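Local atomic coordinates of response regulator receiver protein (Sinorhizobium medicae, PDB entry 2RDM), a protein that is of unknown function but, as a receiver domain of the CheY family, probably relays two-component signals by accepting a phosphoryl group on an aspartate. Residues 33-36 against 40-43; 44-49 against 74-79; 88-93 against 101-106. The protein carries 1 engineered substitution. All coordinates share one frame; numbering follows the deposited sequence.

Contact 1. Residues 33-36 against 40-43; sequences TAVS and KAIE
Val35 lays one of its methyls, CG2, over the first turn of the following helix, 3.8 Å from the backbone N of Ala41 and 3.9 Å from that residue's methyl, Ala41 CB. The torsion decides which branch is used: with CG2 lodged between the backbone N and the carbonyl carbon (chi1 -62°), this methyl is the one offered to Ala41. Val35 CB meanwhile lies 4.0 Å from Lys40 CB, and the foot of the lysine packs on apolar carbon. Beyond CG the lysine is extended and reaches toward Ser36. In the conformer described here Lys40 NZ comes within 3.4 Å of Ser36 OG, a weak hydrogen bond, and a doubtful one, since the lysine was modelled in two positions. The interface is thus apolar at its inner end and loosely polar at its outer one. Ala41 is buried further by Ala11 of strand 7-11 and by Val69 of helix 66-76, and Val35 also touches Ala11. A strand running through a tight turn into a helix that folds back on it is the beta-alpha half of a beta-alpha-beta crossover, the building unit of the CheY-like receiver fold.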
# COMPACT_ATOMS: atom_id res chain seq x y z
N THR A 33 -28.19 9.71 0.90
CA THR A 33 -29.31 9.50 -0.01
C THR A 33 -29.58 8.01 0.02
O THR A 33 -28.81 7.23 -0.54
CB THR A 33 -28.99 9.97 -1.44
OG1 THR A 33 -28.77 11.39 -1.42
CG2 THR A 33 -30.13 9.65 -2.40
N ALA A 34 -30.66 7.62 0.70
CA ALA A 34 -30.96 6.21 0.95
C ALA A 34 -31.96 5.69 -0.07
O ALA A 34 -33.04 6.26 -0.24
CB ALA A 34 -31.49 6.04 2.35
N VAL A 35 -31.60 4.61 -0.76
CA VAL A 35 -32.50 3.99 -1.74
C VAL A 35 -32.62 2.49 -1.48
O VAL A 35 -31.76 1.90 -0.84
CB VAL A 35 -32.08 4.27 -3.21
CG1 VAL A 35 -32.12 5.78 -3.51
CG2 VAL A 35 -30.70 3.72 -3.52
N SER A 36 -33.71 1.89 -1.96
CA SER A 36 -33.99 0.50 -1.61
C SER A 36 -33.77 -0.51 -2.74
O SER A 36 -34.10 -1.68 -2.59
CB SER A 36 -35.41 0.38 -1.05
OG SER A 36 -36.37 0.84 -1.98
N LYS A 40 -32.84 1.94 -8.49
CA LYS A 40 -33.01 3.29 -7.94
C LYS A 40 -31.65 3.96 -7.72
O LYS A 40 -31.49 5.16 -7.99
CB LYS A 40 -33.84 3.26 -6.65
CG LYS A 40 -35.35 3.03 -6.88
CD LYS A 40 -36.04 2.52 -5.61
CE LYS A 40 -37.55 2.43 -5.78
NZ LYS A 40 -38.24 1.96 -4.53
N ALA A 41 -30.68 3.19 -7.24
CA ALA A 41 -29.31 3.70 -7.08
C ALA A 41 -28.71 4.18 -8.42
O ALA A 41 -28.12 5.28 -8.50
CB ALA A 41 -28.41 2.65 -6.44
N ILE A 42 -28.87 3.39 -9.47
CA ILE A 42 -28.35 3.73 -10.81
C ILE A 42 -29.04 4.99 -11.37
O ILE A 42 -28.37 5.88 -11.90
CB ILE A 42 -28.45 2.51 -11.76
CG1 ILE A 42 -27.42 1.45 -11.34
CG2 ILE A 42 -28.24 2.89 -13.24
CD1 ILE A 42 -27.64 0.08 -11.92
N GLU A 43 -30.35 5.07 -11.19
CA GLU A 43 -31.12 6.25 -11.59
C GLU A 43 -30.57 7.51 -10.92
O GLU A 43 -30.35 8.52 -11.59
CB GLU A 43 -32.60 6.07 -11.26
CG GLU A 43 -33.49 7.22 -11.72
CD GLU A 43 -34.95 6.97 -11.42
OE1 GLU A 43 -35.31 6.87 -10.23
OE2 GLU A 43 -35.75 6.87 -12.38

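Contact 2. Residues 44-49 against 74-79; sequences MLKSGA and REIDPN. Engineered in segment 44-49: Met44 (natural residue Leu).
Two neighbouring helices on one face of the receiver-domain sheet meet at their C-terminal ends, where Ile76 of helix 66-76 touches Leu45 of helix 38-46. A single methyl does most of the work: Ile76 CD1 stands 3.4 Å from Leu45 O and 3.7 Å from Leu45 CB, pressing on the backbone as much as on the side chain. It also lies 4.1 Å from Lys46 N. Ile76 CG1 is anti to the carbonyl carbon (chi1 -74°), which sends this longer branch across to the other helix. Polar bonds shape the turn that follows helix 38-46. Met44, an engineered selenomethionine in place of leucine, gives its carbonyl O to both Ser47 N at 3.1 Å and Ser47 OG at 2.7 Å. The same hydroxyl accepts from Ala49 N at 3.2 Å, making an ST turn around Gly48, whose positive phi suits a residue without a side chain. Just past helix 66-76, Asp77 OD1 accepts from Asn79 N in an Asx turn, while OD2 forms a salt bridge with Arg124. Chemically, the direct touch between the helices is apolar; Lys46 NZ and Glu75 OE1, 4.7 Å apart and too distant for a salt bridge, may add a weak attraction.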
# COMPACT_ATOMS: atom_id res chain seq x y z
N MSE A 44 -30.32 7.42 -9.63
CA MSE A 44 -29.76 8.51 -8.91
C MSE A 44 -28.38 8.90 -9.40
O MSE A 44 -28.09 10.05 -9.60
CB MSE A 44 -29.79 8.21 -7.43
CG MSE A 44 -29.41 9.34 -6.59
SE MSE A 44 -30.72 10.73 -6.43
CE MSE A 44 -32.21 9.74 -6.81
N LEU A 45 -27.53 7.91 -9.60
CA LEU A 45 -26.19 8.15 -10.15
C LEU A 45 -26.25 8.85 -11.50
O LEU A 45 -25.49 9.79 -11.75
CB LEU A 45 -25.41 6.84 -10.27
CG LEU A 45 -24.83 6.31 -8.95
CD1 LEU A 45 -24.61 4.81 -8.98
CD2 LEU A 45 -23.53 7.03 -8.58
N LYS A 46 -27.19 8.43 -12.34
CA LYS A 46 -27.33 8.98 -13.69
C LYS A 46 -28.05 10.34 -13.74
O LYS A 46 -28.08 10.99 -14.78
CB LYS A 46 -28.05 7.98 -14.60
CG LYS A 46 -27.19 6.81 -15.03
CD LYS A 46 -27.96 5.89 -15.97
CE LYS A 46 -27.10 4.72 -16.44
NZ LYS A 46 -25.94 5.15 -17.27
N SER A 47 -28.63 10.75 -12.61
CA SER A 47 -29.44 11.97 -12.55
C SER A 47 -28.59 13.24 -12.53
O SER A 47 -29.10 14.34 -12.77
CB SER A 47 -30.34 11.95 -11.32
OG SER A 47 -29.60 12.23 -10.15
N GLY A 48 -27.30 13.08 -12.24
CA GLY A 48 -26.40 14.23 -12.10
C GLY A 48 -26.30 14.76 -10.68
O GLY A 48 -25.63 15.77 -10.45
N ALA A 49 -26.98 14.10 -9.74
CA ALA A 49 -26.88 14.43 -8.32
C ALA A 49 -25.43 14.28 -7.83
O ALA A 49 -24.69 13.41 -8.29
CB ALA A 49 -27.81 13.56 -7.50
N ARG A 74 -18.72 4.02 -11.29
CA ARG A 74 -17.35 4.22 -11.80
C ARG A 74 -17.27 4.76 -13.23
O ARG A 74 -16.29 5.40 -13.60
CB ARG A 74 -16.53 2.94 -11.63
CG ARG A 74 -16.17 2.66 -10.17
CD ARG A 74 -15.01 3.54 -9.72
NE ARG A 74 -14.57 3.25 -8.36
CZ ARG A 74 -13.67 2.32 -8.04
NH1 ARG A 74 -13.10 1.55 -8.96
NH2 ARG A 74 -13.33 2.16 -6.77
N GLU A 75 -18.30 4.50 -14.03
CA GLU A 75 -18.45 5.17 -15.33
C GLU A 75 -18.62 6.69 -15.17
O GLU A 75 -18.01 7.47 -15.90
CB GLU A 75 -19.63 4.59 -16.11
CG GLU A 75 -19.37 3.23 -16.71
CD GLU A 75 -20.64 2.52 -17.13
OE1 GLU A 75 -21.70 3.18 -17.26
OE2 GLU A 75 -20.59 1.28 -17.34
N ILE A 76 -19.42 7.09 -14.19
CA ILE A 76 -19.66 8.50 -13.88
C ILE A 76 -18.41 9.12 -13.26
O ILE A 76 -17.99 10.22 -13.65
CB ILE A 76 -20.92 8.66 -12.98
CG1 ILE A 76 -22.18 8.44 -13.83
CG2 ILE A 76 -21.00 10.03 -12.31
CD1 ILE A 76 -23.24 7.61 -13.17
N ASP A 77 -17.80 8.41 -12.31
CA ASP A 77 -16.62 8.91 -11.62
C ASP A 77 -15.68 7.74 -11.37
O ASP A 77 -15.94 6.93 -10.50
CB ASP A 77 -17.02 9.59 -10.31
CG ASP A 77 -15.83 10.08 -9.48
OD1 ASP A 77 -14.66 9.97 -9.91
OD2 ASP A 77 -16.08 10.58 -8.37
N PRO A 78 -14.57 7.68 -12.13
CA PRO A 78 -13.59 6.60 -12.07
C PRO A 78 -12.93 6.43 -10.70
O PRO A 78 -12.41 5.36 -10.40
CB PRO A 78 -12.55 7.01 -13.13
CG PRO A 78 -12.72 8.49 -13.28
CD PRO A 78 -14.19 8.71 -13.13
N ASN A 79 -12.97 7.47 -9.88
CA ASN A 79 -12.40 7.44 -8.54
C ASN A 79 -13.40 7.20 -7.40
O ASN A 79 -13.01 7.22 -6.23
CB ASN A 79 -11.63 8.74 -8.29
CG ASN A 79 -10.51 8.94 -9.29
OD1 ASN A 79 -10.44 9.97 -9.96
ND2 ASN A 79 -9.65 7.94 -9.42

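Contact 3. Residues 88-93 against 101-106; sequences HAALEW and SIILEK
With CG anti to the backbone N (chi1 176°), Trp93 swings its indole back over strand 102-105, where Ile103 keeps CG1 anti to its own N and thereby turns CG2 up against the ring. That methyl sits over one face, 3.8 Å from the centroid of the five-membered ring, as a CH-pi contact, and it is closest to Trp93 CG, at 3.6 Å. At the ring's edge Trp93 NE1 donates to Ser101 OG at 2.8 Å, with an N-H...O angle of 152° and the oxygen 18° out of the ring plane. Ser101 OG hands its own proton to Val98 O, which fixes the hydroxyl. Replacing Trp93 by an alanine removes the indole, and would probably leave Ser101 OG without this donor and Ile103 CG2 without the ring it packs on. Farther along the strand Ile103 CD1 lies 4.2 Å from Ala90 CB, and Glu105 OE2 comes within 3.4 Å of Ala90 CB. Glu125 of the third subunit accepts from Ile103 N, so this edge strand also serves the assembly. The indole is thus held in two unlike ways: the methyl supports its face, while the directional N-H bond is likely to restrict its rotation.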
# COMPACT_ATOMS: atom_id res chain seq x y z
N HIS A 88 -23.55 -13.03 2.80
CA HIS A 88 -22.94 -14.35 2.78
C HIS A 88 -21.68 -14.37 1.92
O HIS A 88 -20.56 -14.33 2.44
CB HIS A 88 -23.94 -15.39 2.26
CG HIS A 88 -25.16 -15.52 3.11
ND1 HIS A 88 -25.22 -16.33 4.23
CD2 HIS A 88 -26.39 -14.95 3.00
CE1 HIS A 88 -26.42 -16.24 4.77
NE2 HIS A 88 -27.15 -15.41 4.05
N ALA A 89 -21.86 -14.43 0.61
CA ALA A 89 -20.77 -14.72 -0.31
C ALA A 89 -19.98 -13.46 -0.66
O ALA A 89 -20.47 -12.59 -1.38
CB ALA A 89 -21.30 -15.38 -1.58
N ALA A 90 -18.77 -13.36 -0.13
CA ALA A 90 -17.93 -12.22 -0.37
C ALA A 90 -16.89 -12.60 -1.38
O ALA A 90 -16.24 -11.75 -1.93
CB ALA A 90 -17.31 -11.74 0.92
N LEU A 91 -16.76 -13.90 -1.64
CA LEU A 91 -15.72 -14.41 -2.55
C LEU A 91 -16.02 -14.02 -4.00
O LEU A 91 -15.12 -13.99 -4.84
CB LEU A 91 -15.55 -15.93 -2.41
CG LEU A 91 -14.23 -16.57 -2.85
CD1 LEU A 91 -13.01 -15.99 -2.11
CD2 LEU A 91 -14.28 -18.08 -2.68
N GLU A 92 -17.29 -13.71 -4.28
CA GLU A 92 -17.73 -13.17 -5.57
C GLU A 92 -17.11 -11.80 -5.86
O GLU A 92 -17.04 -11.40 -7.02
CB GLU A 92 -19.25 -13.04 -5.60
CG GLU A 92 -20.01 -14.29 -5.17
CD GLU A 92 -21.48 -14.03 -4.93
OE1 GLU A 92 -21.81 -13.08 -4.18
OE2 GLU A 92 -22.31 -14.78 -5.49
N TRP A 93 -16.68 -11.09 -4.82
CA TRP A 93 -15.97 -9.81 -4.98
C TRP A 93 -14.68 -9.96 -5.79
O TRP A 93 -14.31 -9.07 -6.56
CB TRP A 93 -15.68 -9.21 -3.61
CG TRP A 93 -14.87 -7.93 -3.59
CD1 TRP A 93 -15.34 -6.66 -3.74
CD2 TRP A 93 -13.46 -7.82 -3.34
NE1 TRP A 93 -14.30 -5.75 -3.63
CE2 TRP A 93 -13.14 -6.44 -3.39
CE3 TRP A 93 -12.44 -8.74 -3.11
CZ2 TRP A 93 -11.85 -5.97 -3.19
CZ3 TRP A 93 -11.15 -8.28 -2.91
CH2 TRP A 93 -10.86 -6.90 -2.95
N SER A 101 -12.14 -1.12 -4.31
CA SER A 101 -13.34 -1.13 -3.51
C SER A 101 -13.08 -1.92 -2.23
O SER A 101 -12.04 -2.59 -2.13
CB SER A 101 -14.48 -1.75 -4.31
OG SER A 101 -14.14 -3.11 -4.65
N ILE A 102 -13.98 -1.80 -1.26
CA ILE A 102 -13.93 -2.61 -0.04
C ILE A 102 -15.24 -3.40 0.03
O ILE A 102 -16.30 -2.85 -0.23
CB ILE A 102 -13.77 -1.72 1.20
CG1 ILE A 102 -12.39 -1.04 1.17
CG2 ILE A 102 -13.96 -2.48 2.50
CD1 ILE A 102 -12.15 -0.07 2.33
N ILE A 103 -15.18 -4.69 0.36
CA ILE A 103 -16.41 -5.41 0.69
C ILE A 103 -16.47 -5.71 2.20
O ILE A 103 -15.48 -6.17 2.78
CB ILE A 103 -16.64 -6.69 -0.18
CG1 ILE A 103 -18.00 -7.33 0.16
CG2 ILE A 103 -15.49 -7.68 -0.06
CD1 ILE A 103 -18.57 -8.23 -0.92
N LEU A 104 -17.61 -5.41 2.81
CA LEU A 104 -17.84 -5.72 4.21
C LEU A 104 -18.85 -6.86 4.30
O LEU A 104 -19.95 -6.75 3.78
CB LEU A 104 -18.39 -4.49 4.93
CG LEU A 104 -17.59 -3.18 4.85
CD1 LEU A 104 -18.29 -2.10 5.64
CD2 LEU A 104 -16.18 -3.37 5.35
N GLU A 105 -18.47 -7.96 4.93
CA GLU A 105 -19.40 -9.08 5.08
C GLU A 105 -19.92 -9.16 6.51
O GLU A 105 -19.15 -9.07 7.47
CB GLU A 105 -18.80 -10.41 4.61
CG GLU A 105 -17.43 -10.77 5.18
CD GLU A 105 -16.85 -12.06 4.59
OE1 GLU A 105 -15.61 -12.23 4.63
OE2 GLU A 105 -17.63 -12.91 4.10
N LYS A 106 -21.24 -9.30 6.63
CA LYS A 106 -21.91 -9.40 7.92
C LYS A 106 -21.38 -10.59 8.73
O LYS A 106 -21.16 -11.66 8.16
CB LYS A 106 -23.42 -9.49 7.72
CG LYS A 106 -24.02 -8.24 7.10
CD LYS A 106 -25.45 -8.46 6.67
CE LYS A 106 -25.96 -7.31 5.84
NZ LYS A 106 -27.24 -7.66 5.18

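In the fold
Along the chain the three contacts come in series, none nested in or crossing another. Contact 1 closes a short turn, bringing helix 38-46 back on edge strand 31-35. Contact 2 uses the far end of the same helix and closes a longer loop that takes in strand 53-57, with its predicted phosphorylation site Asp57, and most of helix 66-76. The two touch where Thr33 CG2 meets the selenium of Met44. Contact 3 folds the segment after strand 82-86 onto strand 102-105, the other edge of the sheet, across the chain's centre from the first two. Arg74 packs near Ser101, joining contacts 2 and 3, and both reach the second subunit.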